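PDB 4WU0: similar to yteR (Bacilus subtilis) from Clostridium acetobutylicum, which probably hydrolyses unsaturated rhamnogalacturonan fragments of pectin, as a family 105 glycoside hydrolase. Local coordinates for residues 318-323 against 336-341. Sequence-based numbering, arbitrary orientation.
Sequences YVAGLG and ISEPIV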
# COMPACT_ATOMS: atom_id res chain seq x y z
N TYR A 318 13.58 -1.08 -3.52
CA TYR A 318 13.00 -0.95 -4.85
C TYR A 318 11.89 -1.99 -5.12
O TYR A 318 10.85 -1.67 -5.72
CB TYR A 318 14.08 -1.02 -5.93
CG TYR A 318 13.54 -1.01 -7.34
CD1 TYR A 318 12.78 0.05 -7.82
CD2 TYR A 318 13.77 -2.09 -8.19
CE1 TYR A 318 12.27 0.04 -9.10
CE2 TYR A 318 13.27 -2.10 -9.47
CZ TYR A 318 12.53 -1.04 -9.92
OH TYR A 318 12.03 -1.06 -11.21
N VAL A 319 12.15 -3.23 -4.72
CA VAL A 319 11.28 -4.36 -5.02
C VAL A 319 11.63 -5.51 -4.08
O VAL A 319 12.79 -5.70 -3.73
CB VAL A 319 11.41 -4.82 -6.50
CG1 VAL A 319 12.83 -5.34 -6.79
CG2 VAL A 319 10.37 -5.88 -6.85
N ALA A 320 10.63 -6.25 -3.67
CA ALA A 320 10.83 -7.54 -3.02
C ALA A 320 9.62 -8.41 -3.31
O ALA A 320 8.52 -7.90 -3.54
CB ALA A 320 11.01 -7.40 -1.54
N GLY A 321 9.85 -9.71 -3.32
CA GLY A 321 8.80 -10.68 -3.50
C GLY A 321 9.33 -12.07 -3.21
O GLY A 321 10.47 -12.24 -2.78
N LEU A 322 8.49 -13.09 -3.43
CA LEU A 322 8.82 -14.46 -3.13
C LEU A 322 8.71 -15.31 -4.39
O LEU A 322 7.90 -15.03 -5.28
CB LEU A 322 7.91 -14.98 -2.01
CG LEU A 322 8.23 -14.20 -0.73
CD1 LEU A 322 7.09 -14.17 0.23
CD2 LEU A 322 9.47 -14.79 -0.07
N GLY A 323 9.52 -16.35 -4.46
CA GLY A 323 9.48 -17.28 -5.57
C GLY A 323 9.75 -16.57 -6.89
O GLY A 323 10.60 -15.70 -6.97
N ILE A 336 17.81 -8.28 2.16
CA ILE A 336 18.88 -7.28 2.14
C ILE A 336 19.48 -7.16 0.73
O ILE A 336 20.11 -6.14 0.39
CB ILE A 336 19.95 -7.67 3.19
CG1 ILE A 336 19.31 -7.74 4.58
CG2 ILE A 336 21.13 -6.71 3.18
CD1 ILE A 336 18.42 -6.58 4.94
N SER A 337 19.29 -8.18 -0.10
CA SER A 337 19.90 -8.19 -1.43
C SER A 337 19.24 -7.24 -2.43
O SER A 337 19.84 -6.90 -3.46
CB SER A 337 19.89 -9.60 -2.04
OG SER A 337 18.60 -9.92 -2.55
N GLU A 338 18.01 -6.82 -2.16
CA GLU A 338 17.28 -6.03 -3.16
C GLU A 338 17.76 -4.57 -3.13
O GLU A 338 18.28 -4.10 -2.12
CB GLU A 338 15.76 -6.12 -2.95
CG GLU A 338 15.14 -7.52 -3.21
CD GLU A 338 14.99 -7.86 -4.69
OE1 GLU A 338 15.70 -7.27 -5.53
OE2 GLU A 338 14.17 -8.76 -5.02
N PRO A 339 17.60 -3.86 -4.26
CA PRO A 339 18.15 -2.49 -4.32
C PRO A 339 17.51 -1.52 -3.34
O PRO A 339 16.32 -1.63 -3.05
CB PRO A 339 17.82 -2.03 -5.74
CG PRO A 339 17.68 -3.33 -6.53
CD PRO A 339 17.11 -4.32 -5.57
N ILE A 340 18.32 -0.57 -2.87
CA ILE A 340 17.84 0.56 -2.08
C ILE A 340 17.99 1.78 -2.99
O ILE A 340 19.10 2.09 -3.45
CB ILE A 340 18.67 0.75 -0.81
CG1 ILE A 340 18.63 -0.51 0.05
CG2 ILE A 340 18.16 1.95 -0.03
CD1 ILE A 340 19.65 -0.48 1.19
N VAL A 341 16.88 2.48 -3.22
CA VAL A 341 16.87 3.59 -4.16
C VAL A 341 16.23 4.85 -3.61
O VAL A 341 15.55 4.82 -2.58
CB VAL A 341 16.17 3.17 -5.47
CG1 VAL A 341 16.92 2.02 -6.14
CG2 VAL A 341 14.75 2.76 -5.24
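At the surface of the (alpha/alpha)6 barrel expected of this family, a single backbone hydrogen bond joins residues 318-323, just past strand 311-317, to residues 336-341, which lead from helix 332-337 into 340-341, an edge strand of a three-stranded antiparallel sheet. Tyr318 N donates to Pro339 O at 2.8 Å, nearly straight at 172°, with the donor above the carbonyl plane. Val341 pairs with Ile316 in that sheet, so this bond continues the strand pairing as the two segments run in nearly opposite directions.

Apolar contacts lie beside that bond. CB of Tyr318 sits 3.9 Å from Pro339 CB and equally far from Val341 CG2. With CG anti to the backbone N (chi1 175°), the Tyr318 ring leads away from residues 336-341 and forms a cation-pi contact with Lys346, whose NZ also hydrogen-bonds Tyr318 O.

Glu338, bent at chi2 (-76°), curls its CB, CG and CD across the tip of the Val319 carbonyl, CG closest at 3.0 Å from Val319 O, and crosses the valine side chain obliquely, OE1 lying 3.7 Å from Val319 CG1. OE2 is hydrogen-bonded to the hydroxyl of Tyr334, which also bonds Gly321 N, linking both segments.

Val319 O, buried without a hydrogen-bonding partner, lies close to the carboxylate; this probably disfavours the charged form of Glu338, whereas the Tyr334 bond would help offset that cost.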